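Local coordinates for protein beta-lactamase Rm3 (Uncultured bacterium, PDB 5IQK) that probably hydrolyses beta-lactam antibiotics as a zinc-dependent metallo-beta-lactamase of subclass B3, at residues 73-78 and 97-102; 113-118 and 155-160; 172-177 and 215-220; 177-182 and 220-225; 206-211 and 252-257. All coordinates share one frame; numbering follows the deposited sequence.

Contact 1 (73-78 and 97-102). With ZN (zinc ion), chain C.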
# COMPACT_ATOMS: atom_id res chain seq x y z
N ILE A 73 0.40 -12.33 2.83
CA ILE A 73 0.93 -10.98 2.80
C ILE A 73 0.71 -10.38 1.41
O ILE A 73 1.04 -11.02 0.41
CB ILE A 73 2.44 -10.95 3.13
CG1 ILE A 73 2.70 -11.58 4.50
CG2 ILE A 73 2.98 -9.52 3.03
CD1 ILE A 73 4.16 -11.78 4.80
N LEU A 74 0.13 -9.19 1.36
CA LEU A 74 -0.15 -8.52 0.09
C LEU A 74 0.78 -7.33 -0.12
O LEU A 74 1.16 -6.66 0.82
CB LEU A 74 -1.59 -8.03 0.04
CG LEU A 74 -2.60 -9.13 0.42
CD1 LEU A 74 -4.02 -8.59 0.39
CD2 LEU A 74 -2.45 -10.35 -0.47
N ASN A 75 1.12 -7.08 -1.38
CA ASN A 75 1.97 -5.96 -1.74
C ASN A 75 1.19 -4.93 -2.56
O ASN A 75 0.29 -5.28 -3.32
CB ASN A 75 3.19 -6.46 -2.53
CG ASN A 75 4.02 -5.32 -3.10
OD1 ASN A 75 4.13 -5.16 -4.32
ND2 ASN A 75 4.58 -4.50 -2.22
N SER A 76 1.53 -3.66 -2.39
CA SER A 76 0.97 -2.60 -3.22
C SER A 76 1.87 -2.37 -4.44
O SER A 76 1.45 -2.58 -5.58
CB SER A 76 0.81 -1.31 -2.42
OG SER A 76 2.05 -0.94 -1.83
N HIS A 77 3.12 -1.96 -4.20
CA HIS A 77 4.09 -1.89 -5.31
C HIS A 77 5.52 -2.15 -4.84
O HIS A 77 5.79 -2.21 -3.64
CB HIS A 77 3.98 -0.55 -6.07
CG HIS A 77 4.39 0.67 -5.29
ND1 HIS A 77 3.56 1.29 -4.38
CD2 HIS A 77 5.50 1.45 -5.37
CE1 HIS A 77 4.16 2.36 -3.89
NE2 HIS A 77 5.33 2.49 -4.47
N GLY A 78 6.43 -2.27 -5.80
CA GLY A 78 7.74 -2.85 -5.57
C GLY A 78 8.84 -1.93 -5.06
O GLY A 78 9.99 -2.33 -4.94
N VAL A 97 3.53 -14.31 -0.37
CA VAL A 97 3.35 -12.91 -0.71
C VAL A 97 2.67 -12.77 -2.07
O VAL A 97 3.10 -13.38 -3.05
CB VAL A 97 4.70 -12.14 -0.73
CG1 VAL A 97 4.53 -10.77 -1.31
CG2 VAL A 97 5.30 -12.05 0.67
N ALA A 98 1.61 -11.98 -2.14
CA ALA A 98 0.94 -11.75 -3.41
C ALA A 98 1.27 -10.36 -3.94
O ALA A 98 1.19 -9.37 -3.22
CB ALA A 98 -0.57 -11.92 -3.27
N ALA A 99 1.64 -10.30 -5.21
CA ALA A 99 2.01 -9.04 -5.85
C ALA A 99 1.69 -9.12 -7.33
O ALA A 99 1.52 -10.22 -7.86
CB ALA A 99 3.48 -8.75 -5.65
N SER A 100 1.61 -7.97 -7.99
CA SER A 100 1.36 -7.96 -9.43
C SER A 100 2.51 -8.62 -10.18
O SER A 100 3.62 -8.72 -9.66
CB SER A 100 1.17 -6.52 -9.93
OG SER A 100 2.40 -5.81 -9.86
N PRO A 101 2.26 -9.07 -11.41
CA PRO A 101 3.34 -9.65 -12.21
C PRO A 101 4.53 -8.70 -12.30
O PRO A 101 5.68 -9.12 -12.15
CB PRO A 101 2.68 -9.86 -13.57
CG PRO A 101 1.26 -10.15 -13.22
CD PRO A 101 0.94 -9.25 -12.05
N SER A 102 4.26 -7.41 -12.49
CA SER A 102 5.36 -6.44 -12.60
C SER A 102 6.06 -6.22 -11.25
O SER A 102 7.29 -6.26 -11.18
CB SER A 102 4.86 -5.12 -13.16
OG SER A 102 5.88 -4.14 -13.11
ZN ZN C . 6.57 4.14 -4.57
O HOH W 1 1.96 -5.66 -6.20
O HOH W 2 4.94 5.51 -3.12
O HOH W 3 7.21 4.97 -2.98
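Ala98, Ile73 and Val97 lose the most surface here, and all three sit where two parallel strands run in register. Ile73 O receives the N-H of Ala98, with Ala98 N 2.8 Å from Ile73 O and lying nearly along the C=O axis (168° at the oxygen). The same oxygen also meets the CA-H of Val97, with Val97 CA 3.2 Å from Ile73 O. Ala98 then turns acceptor, its O taking the N-H of Asn75 at 2.9 Å from Asn75 N, the alternation expected of parallel pairing. On one face of the sheet Ile73 and Val97 cross obliquely, and the Val97 branch lying beside its own backbone N makes the touch, CG2 to Ile73 CB at 3.9 Å. The other face joins Leu74 CD2 to Ala98 CB at 3.7 Å. These strands, 70-74 and 96-99, are neighbours in one of the two sheets of the metallo-beta-lactamase fold, and the first leads, through Asn75 and Ser76, into the HxHxDH zinc motif that starts at His77. Asn75 manages that transition. With CG anti to the backbone N (chi1 173°), its CB rests against Ala99 CB, while ND2 donates to His77 O at 3.0 Å, fairly straight (162°) and in the amide plane, though ND2 stands above the plane of the His77 carbonyl. A water accepts from Ser100 N at 2.9 Å and lies within hydrogen-bonding range of both Asn75 OD1 and Ser76 O. His77, fastened through its carbonyl, presents NE2 to a zinc at 2.1 Å, and its ND1 is hydrogen-bonded to Asp179 OD1.

Contact 2 (113-118 and 155-160). With ZN (zinc ion), chain C.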
# COMPACT_ATOMS: atom_id res chain seq x y z
N GLY A 113 13.16 -2.42 -12.09
CA GLY A 113 13.67 -2.49 -13.44
C GLY A 113 13.63 -1.15 -14.14
O GLY A 113 13.15 -0.16 -13.58
N PRO A 114 14.10 -1.11 -15.38
CA PRO A 114 14.29 0.12 -16.15
C PRO A 114 13.00 0.89 -16.40
O PRO A 114 13.08 2.09 -16.64
CB PRO A 114 14.87 -0.39 -17.48
CG PRO A 114 15.51 -1.69 -17.14
CD PRO A 114 14.63 -2.30 -16.08
N ASP A 115 11.84 0.24 -16.30
CA ASP A 115 10.57 0.93 -16.49
C ASP A 115 10.07 1.67 -15.24
O ASP A 115 9.05 2.34 -15.28
CB ASP A 115 9.48 -0.04 -17.00
CG ASP A 115 9.37 -1.31 -16.17
OD1 ASP A 115 10.27 -1.60 -15.35
OD2 ASP A 115 8.36 -2.04 -16.35
N ASP A 116 10.81 1.58 -14.14
CA ASP A 116 10.38 2.25 -12.92
C ASP A 116 10.80 3.71 -12.96
O ASP A 116 11.94 4.03 -13.34
CB ASP A 116 10.95 1.56 -11.69
CG ASP A 116 10.23 1.94 -10.41
OD1 ASP A 116 9.46 1.09 -9.91
OD2 ASP A 116 10.43 3.07 -9.91
N PRO A 117 9.89 4.62 -12.59
CA PRO A 117 10.28 6.04 -12.56
C PRO A 117 11.45 6.31 -11.60
O PRO A 117 12.13 7.33 -11.77
CB PRO A 117 9.00 6.74 -12.08
CG PRO A 117 7.90 5.83 -12.53
CD PRO A 117 8.45 4.43 -12.38
N GLN A 118 11.71 5.40 -10.66
CA GLN A 118 12.84 5.58 -9.75
C GLN A 118 13.94 4.52 -9.91
O GLN A 118 14.75 4.30 -9.01
CB GLN A 118 12.33 5.63 -8.31
CG GLN A 118 11.34 6.76 -8.11
CD GLN A 118 10.85 6.89 -6.69
OE1 GLN A 118 9.63 6.92 -6.45
NE2 GLN A 118 11.77 6.98 -5.74
N HIS A 155 2.36 5.26 -10.79
CA HIS A 155 3.48 5.59 -9.92
C HIS A 155 4.58 4.56 -10.13
O HIS A 155 5.77 4.89 -10.08
CB HIS A 155 3.00 5.65 -8.46
CG HIS A 155 4.10 5.73 -7.45
ND1 HIS A 155 4.70 6.92 -7.08
CD2 HIS A 155 4.69 4.77 -6.69
CE1 HIS A 155 5.62 6.68 -6.16
NE2 HIS A 155 5.62 5.38 -5.89
N THR A 156 4.18 3.31 -10.38
CA THR A 156 5.05 2.25 -10.90
C THR A 156 4.23 1.43 -11.89
O THR A 156 3.00 1.50 -11.86
CB THR A 156 5.60 1.30 -9.81
OG1 THR A 156 4.52 0.54 -9.26
CG2 THR A 156 6.30 2.07 -8.70
N PRO A 157 4.89 0.67 -12.78
CA PRO A 157 4.12 -0.15 -13.73
C PRO A 157 3.34 -1.24 -13.05
O PRO A 157 2.43 -1.80 -13.67
CB PRO A 157 5.19 -0.76 -14.63
CG PRO A 157 6.30 0.23 -14.57
CD PRO A 157 6.32 0.72 -13.16
N GLY A 158 3.69 -1.55 -11.80
CA GLY A 158 3.10 -2.71 -11.13
C GLY A 158 2.15 -2.43 -9.98
O GLY A 158 1.79 -3.35 -9.25
N GLY A 159 1.71 -1.18 -9.85
CA GLY A 159 0.89 -0.78 -8.73
C GLY A 159 -0.39 -1.58 -8.57
O GLY A 159 -1.10 -1.88 -9.55
N LEU A 160 -0.67 -1.97 -7.32
CA LEU A 160 -1.89 -2.70 -6.99
C LEU A 160 -2.63 -2.08 -5.81
O LEU A 160 -2.03 -1.76 -4.80
CB LEU A 160 -1.56 -4.14 -6.62
CG LEU A 160 -1.56 -5.31 -7.59
CD1 LEU A 160 -1.43 -6.55 -6.73
CD2 LEU A 160 -2.84 -5.33 -8.41
ZN ZN C . 6.57 4.14 -4.57
O HOH W 2 4.94 5.51 -3.12
O HOH W 3 7.21 4.97 -2.98
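Gly113 opens a type I turn whose closing bond runs from Asp116 N to Gly113 O at 3.0 Å, and the turn brings Asp115 and the residues after it against 155-160. Asp115, with CG in the crowded position between its backbone N and carbonyl carbon (chi1 50°), sets OD2 3.5 Å from Pro157 CG. Its carbonyl closes on the same ring carbon, Asp115 O to Pro157 CG 3.5 Å, and that buried oxygen has no hydrogen-bonding partner in the model. Asp116 puts CG anti to the backbone N and lies alongside Thr156, pointing the same way, with OD1 3.5 Å from Thr156 CG2. Its other oxygen does the polar work: OD2 accepts from Gln118 N at 2.8 Å through the anti lone pair, an Asx turn, and is also hydrogen-bonded to His79 NE2. Pro117 follows with its CG on the opposing backbone, 3.4 Å from His155 O. Gln118 then extends so that OE1 comes loosely to 4.0 Å from His155 CE1, the amide and imidazole planes being 86° apart. His155 itself binds zinc through NE2 at 2.0 Å, while ND1 is hydrogen-bonded to Asn182 O. Because His79 ligates the same metal through ND1, Asp116 is a second-shell residue that probably orients and polarises it, beside the three-histidine zinc site characteristic of metallo-beta-lactamases.

Contact 3 (172-177 and 215-220)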
# COMPACT_ATOMS: atom_id res chain seq x y z
N CYS A 172 -21.55 -3.79 7.69
CA CYS A 172 -20.35 -4.01 6.89
C CYS A 172 -19.90 -2.73 6.20
O CYS A 172 -20.72 -1.94 5.74
CB CYS A 172 -20.59 -5.10 5.84
SG CYS A 172 -20.80 -6.77 6.59
N LEU A 173 -18.59 -2.52 6.14
CA LEU A 173 -18.09 -1.38 5.40
C LEU A 173 -17.11 -1.84 4.33
O LEU A 173 -16.47 -2.88 4.48
CB LEU A 173 -17.41 -0.38 6.34
CG LEU A 173 -18.35 0.36 7.30
CD1 LEU A 173 -17.56 1.35 8.12
CD2 LEU A 173 -19.47 1.04 6.54
N ASN A 174 -17.03 -1.08 3.25
CA ASN A 174 -16.06 -1.35 2.19
C ASN A 174 -14.71 -0.72 2.50
O ASN A 174 -14.61 0.50 2.66
CB ASN A 174 -16.59 -0.86 0.84
CG ASN A 174 -17.90 -1.52 0.46
OD1 ASN A 174 -18.01 -2.74 0.51
ND2 ASN A 174 -18.89 -0.72 0.10
N MET A 175 -13.69 -1.56 2.60
CA MET A 175 -12.35 -1.11 2.93
C MET A 175 -11.52 -1.02 1.66
O MET A 175 -11.66 -1.84 0.75
CB MET A 175 -11.67 -2.06 3.91
CG MET A 175 -12.59 -2.56 5.01
SD MET A 175 -13.21 -1.26 6.09
CE MET A 175 -11.75 -0.94 7.08
N VAL A 176 -10.67 -0.01 1.61
CA VAL A 176 -9.81 0.19 0.45
C VAL A 176 -8.40 0.49 0.92
O VAL A 176 -8.19 1.39 1.73
CB VAL A 176 -10.31 1.35 -0.44
CG1 VAL A 176 -9.34 1.57 -1.62
CG2 VAL A 176 -11.73 1.07 -0.97
N TYR A 177 -7.43 -0.27 0.41
CA TYR A 177 -6.02 0.05 0.56
C TYR A 177 -5.57 0.54 -0.80
O TYR A 177 -5.45 -0.25 -1.73
CB TYR A 177 -5.20 -1.16 1.01
CG TYR A 177 -3.76 -0.84 1.39
CD1 TYR A 177 -3.41 -0.63 2.71
CD2 TYR A 177 -2.77 -0.74 0.42
CE1 TYR A 177 -2.10 -0.33 3.07
CE2 TYR A 177 -1.45 -0.43 0.77
CZ TYR A 177 -1.13 -0.24 2.09
OH TYR A 177 0.16 0.05 2.44
N PRO A 215 -16.29 1.22 -4.50
CA PRO A 215 -16.99 1.35 -3.21
C PRO A 215 -15.94 1.64 -2.15
O PRO A 215 -14.93 0.93 -2.09
CB PRO A 215 -17.65 -0.01 -3.02
CG PRO A 215 -17.77 -0.57 -4.43
CD PRO A 215 -16.54 -0.08 -5.14
N CYS A 216 -16.13 2.69 -1.36
CA CYS A 216 -15.03 3.20 -0.55
C CYS A 216 -15.47 3.82 0.77
O CYS A 216 -15.54 5.04 0.88
CB CYS A 216 -14.25 4.23 -1.38
SG CYS A 216 -12.72 4.84 -0.65
N ASP A 217 -15.73 3.00 1.78
CA ASP A 217 -16.10 3.52 3.09
C ASP A 217 -14.90 3.90 3.97
O ASP A 217 -14.91 4.96 4.61
CB ASP A 217 -16.97 2.52 3.84
CG ASP A 217 -18.30 2.31 3.17
OD1 ASP A 217 -18.91 3.32 2.76
OD2 ASP A 217 -18.73 1.14 3.05
N VAL A 218 -13.90 3.02 4.04
CA VAL A 218 -12.69 3.32 4.79
C VAL A 218 -11.44 3.19 3.92
O VAL A 218 -11.10 2.11 3.43
CB VAL A 218 -12.53 2.42 6.04
CG1 VAL A 218 -11.24 2.77 6.79
CG2 VAL A 218 -13.74 2.54 6.97
N LEU A 219 -10.75 4.32 3.74
CA LEU A 219 -9.55 4.37 2.92
C LEU A 219 -8.28 4.40 3.76
O LEU A 219 -8.14 5.19 4.69
CB LEU A 219 -9.60 5.60 2.01
CG LEU A 219 -8.33 5.89 1.20
CD1 LEU A 219 -8.09 4.75 0.21
CD2 LEU A 219 -8.41 7.23 0.47
N ILE A 220 -7.34 3.53 3.40
CA ILE A 220 -5.96 3.64 3.85
C ILE A 220 -5.06 3.76 2.61
O ILE A 220 -5.06 2.88 1.75
CB ILE A 220 -5.51 2.44 4.70
CG1 ILE A 220 -6.46 2.20 5.88
CG2 ILE A 220 -4.08 2.67 5.20
CD1 ILE A 220 -7.54 1.17 5.58
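Strands 171-178 and 218-221 are the parallel pair of a beta-alpha-beta unit, joined through helix 200-212, and their short axes here diverge by only 13°. Asp217, just ahead of the second strand, shows how the pair begins. Its CB lies 3.3 Å from Asn174 O. CG, placed beside the backbone N by chi1, comes to 3.8 Å from Leu173 CD2, the two side chains crossing at about a right angle. At the tip OD2 accepts from Asn174 N at 2.8 Å through the anti lone pair, and the N-H points at it almost perfectly straight (178°), so the carboxylate stands in for a strand acceptor. Asn174 O repays this twice, taking Asp217 N at 2.9 Å and Val218 N at 3.0 Å. Regular parallel bonds follow, Val218 O receiving Val176 N and Val176 O receiving Ile220 N. Met175, bent at chi2 and chi3, lies side by side with Val218, pointing the same way, and lays CE 3.6 Å from Val218 CB. On that same face Tyr177 crosses Ile220 at about a right angle, CE1 to Ile220 CG2 4.2 Å, with Ile220 O over one ring face; Tyr177 OH is bonded to Asp46. The opposite face carries Val176 and Leu219, whose CG1 and CD1 touch. Val176 CG2, the branch beside the backbone N, sits 3.4 Å from Pro215 O and also meets Cys216 SG, the sulfur bonded to Cys250.

Contact 4 (177-182 and 220-225). With ZN (zinc ion), chain D.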
# COMPACT_ATOMS: atom_id res chain seq x y z
N TYR A 177 -7.43 -0.27 0.41
CA TYR A 177 -6.02 0.05 0.56
C TYR A 177 -5.57 0.54 -0.80
O TYR A 177 -5.45 -0.25 -1.73
CB TYR A 177 -5.20 -1.16 1.01
CG TYR A 177 -3.76 -0.84 1.39
CD1 TYR A 177 -3.41 -0.63 2.71
CD2 TYR A 177 -2.77 -0.74 0.42
CE1 TYR A 177 -2.10 -0.33 3.07
CE2 TYR A 177 -1.45 -0.43 0.77
CZ TYR A 177 -1.13 -0.24 2.09
OH TYR A 177 0.16 0.05 2.44
N ALA A 178 -5.36 1.85 -0.93
CA ALA A 178 -5.03 2.44 -2.23
C ALA A 178 -3.53 2.59 -2.39
O ALA A 178 -2.85 3.14 -1.52
CB ALA A 178 -5.71 3.78 -2.40
N ASP A 179 -3.03 2.09 -3.50
CA ASP A 179 -1.62 2.26 -3.79
C ASP A 179 -1.31 3.73 -4.07
O ASP A 179 -2.21 4.52 -4.39
CB ASP A 179 -1.20 1.41 -4.99
CG ASP A 179 0.31 1.30 -5.11
OD1 ASP A 179 1.01 1.57 -4.10
OD2 ASP A 179 0.79 0.98 -6.21
N SER A 180 -0.04 4.08 -3.95
CA SER A 180 0.45 5.38 -4.43
C SER A 180 0.07 5.57 -5.89
O SER A 180 0.25 4.66 -6.69
CB SER A 180 1.97 5.46 -4.30
OG SER A 180 2.37 5.29 -2.96
N ILE A 181 -0.44 6.75 -6.22
CA ILE A 181 -0.71 7.13 -7.61
C ILE A 181 -0.15 8.52 -7.89
O ILE A 181 -0.62 9.23 -8.78
CB ILE A 181 -2.22 7.11 -7.91
CG1 ILE A 181 -2.99 7.88 -6.85
CG2 ILE A 181 -2.73 5.68 -7.98
CD1 ILE A 181 -4.45 8.08 -7.17
N ASN A 182 0.87 8.91 -7.11
CA ASN A 182 1.48 10.21 -7.31
C ASN A 182 2.60 10.14 -8.35
O ASN A 182 3.47 9.27 -8.30
CB ASN A 182 2.00 10.77 -5.97
CG ASN A 182 3.00 9.86 -5.25
OD1 ASN A 182 2.94 8.63 -5.31
ND2 ASN A 182 3.93 10.49 -4.52
N ILE A 220 -7.34 3.53 3.40
CA ILE A 220 -5.96 3.64 3.85
C ILE A 220 -5.06 3.76 2.61
O ILE A 220 -5.06 2.88 1.75
CB ILE A 220 -5.51 2.44 4.70
CG1 ILE A 220 -6.46 2.20 5.88
CG2 ILE A 220 -4.08 2.67 5.20
CD1 ILE A 220 -7.54 1.17 5.58
N SER A 221 -4.31 4.85 2.51
CA SER A 221 -3.36 5.00 1.40
C SER A 221 -1.98 4.48 1.79
O SER A 221 -1.58 4.57 2.95
CB SER A 221 -3.27 6.47 0.97
OG SER A 221 -3.07 7.30 2.10
N ALA A 222 -1.24 3.97 0.80
CA ALA A 222 0.08 3.37 1.03
C ALA A 222 0.99 4.33 1.80
O ALA A 222 1.73 3.90 2.69
CB ALA A 222 0.71 2.98 -0.31
N HIS A 223 0.91 5.62 1.48
CA HIS A 223 1.50 6.65 2.35
C HIS A 223 0.34 7.28 3.11
O HIS A 223 -0.49 7.96 2.50
CB HIS A 223 2.28 7.70 1.52
CG HIS A 223 3.58 7.19 0.98
ND1 HIS A 223 4.80 7.57 1.50
CD2 HIS A 223 3.85 6.35 -0.04
CE1 HIS A 223 5.77 6.96 0.84
NE2 HIS A 223 5.22 6.23 -0.12
N PRO A 224 0.25 7.03 4.44
CA PRO A 224 -0.97 7.32 5.21
C PRO A 224 -1.42 8.79 5.18
O PRO A 224 -2.62 9.02 5.15
CB PRO A 224 -0.61 6.87 6.64
CG PRO A 224 0.88 6.85 6.68
CD PRO A 224 1.31 6.46 5.29
N GLU A 225 -0.50 9.75 5.17
CA GLU A 225 -0.91 11.15 5.17
C GLU A 225 -1.67 11.53 3.89
O GLU A 225 -2.39 12.52 3.88
CB GLU A 225 0.29 12.09 5.35
CG GLU A 225 1.59 11.41 5.72
CD GLU A 225 2.20 10.66 4.54
OE1 GLU A 225 2.54 9.47 4.71
OE2 GLU A 225 2.34 11.26 3.45
ZN ZN D . 6.11 4.76 -1.19
O HOH W 2 4.94 5.51 -3.12
O HOH W 3 7.21 4.97 -2.98
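His223 NE2 binds a zinc ion at 2.0 Å, and Asp81 and His82 complete the protein ligands of this site. A water 2.4 Å from that zinc also lies 2.6 Å from Ser180 OG, hydrogen-bonded to it, so the serine hydroxyl belongs to the second shell. The same OG approaches the His223 ring at its edge, near the ring plane, with CD2 3.4 Å away. One step further out, the backbone of His223 is fixed by Ser221, whose OG, in the crowded position between N and the carbonyl carbon, donates to His223 O at 2.7 Å from above the carbonyl plane. The loops are in turn set by the last bonds of two parallel strands: Ala178 N to Ile220 O at 2.9 Å, and Ala222 N to Ala178 O, also at 2.9 Å. Ala222 sits where the strands part, its CB against Ser180 N and OG. Tyr177 covers it with OH, 3.6 Å from Ala222 CA. Asp179 OD1, which holds His77 of the other zinc site, also accepts a weak bond from Ser180 N. The site thus forms at the C-terminal ends of the strands, as in other metallo-beta-lactamases. On one face Tyr177 and Ile220 pack on Val34 of strand 34-36; on the other, Ala178 and Ser221 meet Tyr253 of helix 249-269, with Leu211 of helix 200-212 also against Ala178.

Contact 5 (206-211 and 252-257)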
# COMPACT_ATOMS: atom_id res chain seq x y z
N HIS A 206 -6.10 5.55 -16.23
CA HIS A 206 -7.00 4.43 -16.03
C HIS A 206 -7.09 4.10 -14.53
O HIS A 206 -8.13 3.67 -14.04
CB HIS A 206 -6.58 3.22 -16.87
CG HIS A 206 -7.57 2.09 -16.86
ND1 HIS A 206 -8.69 2.08 -17.67
CD2 HIS A 206 -7.60 0.93 -16.16
CE1 HIS A 206 -9.37 0.97 -17.45
NE2 HIS A 206 -8.73 0.25 -16.54
N SER A 207 -5.98 4.27 -13.81
CA SER A 207 -5.95 4.08 -12.35
C SER A 207 -6.83 5.11 -11.66
O SER A 207 -7.57 4.77 -10.73
CB SER A 207 -4.52 4.15 -11.80
OG SER A 207 -3.79 3.01 -12.22
N PHE A 208 -6.75 6.37 -12.09
CA PHE A 208 -7.66 7.42 -11.60
C PHE A 208 -9.12 6.99 -11.75
O PHE A 208 -9.93 7.16 -10.84
CB PHE A 208 -7.43 8.74 -12.34
CG PHE A 208 -6.07 9.37 -12.11
CD1 PHE A 208 -5.26 9.00 -11.04
CD2 PHE A 208 -5.62 10.37 -12.96
CE1 PHE A 208 -4.02 9.59 -10.84
CE2 PHE A 208 -4.39 10.97 -12.76
CZ PHE A 208 -3.58 10.59 -11.71
N GLU A 209 -9.46 6.45 -12.92
CA GLU A 209 -10.80 5.98 -13.21
C GLU A 209 -11.20 4.83 -12.29
O GLU A 209 -12.31 4.77 -11.79
CB GLU A 209 -10.89 5.52 -14.66
CG GLU A 209 -10.72 6.61 -15.70
CD GLU A 209 -10.40 6.04 -17.07
OE1 GLU A 209 -10.43 4.80 -17.21
OE2 GLU A 209 -10.17 6.83 -18.01
N THR A 210 -10.26 3.90 -12.10
CA THR A 210 -10.50 2.70 -11.30
C THR A 210 -10.77 3.05 -9.85
O THR A 210 -11.76 2.62 -9.25
CB THR A 210 -9.30 1.74 -11.36
OG1 THR A 210 -9.19 1.20 -12.68
CG2 THR A 210 -9.47 0.60 -10.36
N LEU A 211 -9.88 3.86 -9.28
CA LEU A 211 -9.96 4.16 -7.86
C LEU A 211 -11.17 5.03 -7.54
O LEU A 211 -11.81 4.83 -6.50
CB LEU A 211 -8.67 4.82 -7.38
CG LEU A 211 -7.49 3.88 -7.13
CD1 LEU A 211 -6.19 4.65 -6.95
CD2 LEU A 211 -7.76 3.02 -5.88
N ALA A 252 -11.66 11.87 -3.49
CA ALA A 252 -10.80 12.99 -3.12
C ALA A 252 -9.33 12.64 -3.34
O ALA A 252 -8.53 13.49 -3.72
CB ALA A 252 -11.04 13.39 -1.67
N TYR A 253 -8.99 11.38 -3.08
CA TYR A 253 -7.64 10.86 -3.28
C TYR A 253 -7.24 10.97 -4.75
O TYR A 253 -6.13 11.41 -5.09
CB TYR A 253 -7.59 9.42 -2.80
CG TYR A 253 -6.25 8.71 -2.85
CD1 TYR A 253 -5.24 9.05 -1.97
CD2 TYR A 253 -6.02 7.67 -3.75
CE1 TYR A 253 -4.02 8.38 -1.99
CE2 TYR A 253 -4.81 6.99 -3.77
CZ TYR A 253 -3.81 7.35 -2.90
OH TYR A 253 -2.61 6.68 -2.91
N VAL A 254 -8.16 10.57 -5.62
CA VAL A 254 -7.91 10.66 -7.06
C VAL A 254 -7.84 12.12 -7.52
O VAL A 254 -6.98 12.49 -8.32
CB VAL A 254 -8.98 9.92 -7.87
CG1 VAL A 254 -8.81 10.18 -9.38
CG2 VAL A 254 -8.93 8.43 -7.57
N ALA A 255 -8.74 12.95 -7.00
CA ALA A 255 -8.75 14.36 -7.36
C ALA A 255 -7.40 15.02 -7.06
O ALA A 255 -6.87 15.76 -7.89
CB ALA A 255 -9.87 15.09 -6.64
N ALA A 256 -6.83 14.71 -5.89
CA ALA A 256 -5.54 15.26 -5.49
C ALA A 256 -4.40 14.78 -6.39
O ALA A 256 -3.49 15.54 -6.72
CB ALA A 256 -5.25 14.91 -4.03
N ALA A 257 -4.47 13.51 -6.77
CA ALA A 257 -3.46 12.92 -7.64
C ALA A 257 -3.55 13.49 -9.05
O ALA A 257 -2.53 13.66 -9.72
CB ALA A 257 -3.61 11.41 -7.67
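His206 O is held by one settled hydrogen bond, the helical one from Thr210 N at 2.9 Å; Thr210 OG1 stands 3.0 Å from His206 O as well, but its single proton has another acceptor nearby. No hydrogen bond crosses to the facing helix, so the contact rests on apolar packing between segments that run antiparallel, their axes 161° apart and 9.3 Å at closest approach. Val254 drives both of its branches into the opposite helix. CG1, anti to the backbone N (chi1 172°), reaches Phe208 CB at 3.6 Å, while CG2 meets Leu211 CB, also at 3.6 Å. Phe208 O touches both methyls, 3.5 Å from Val254 CG1. Phe208, with CG beside its own N, brings CE1 to 3.7 Å from Ala257 CB. At the other end Leu211 CD1 approaches the edge of the Tyr253 ring, 4.2 Å from CE2. Tyr253 OH is hydrogen-bonded to Asp179 O, and Ile181 packs against Leu211, Tyr253 and Ala257. Helices 200-212 and 249-269 thus lie together on the sheet, with Leu211 and Tyr253 both pressed on Ala178 of strand 171-178, and Tyr253 also on Leu219 and Ser221 of strand 218-221.

Overall arrangement
From the N terminus, contact 1 closes a largely helical loop between strands 70-74 and 96-99 of the first sheet. Contact 2 follows in series, closing a loop that holds strands 131-133, 139-142 and 145-151. Contacts 1 and 2 meet at one zinc, and Ser100 OG bonds Gly158 O between them. Contacts 3, 4 and 5 come later and cross one another pairwise, their segments alternating along the chain. Contacts 3 and 4 share Tyr177 and Ile220 on one strand pair, whereas contact 5 joins the crossover helix 200-212 to helix 249-269. Contact 4 links these parts, since its Asp179 reaches both His77 of contact 1 and Tyr253 of contact 5.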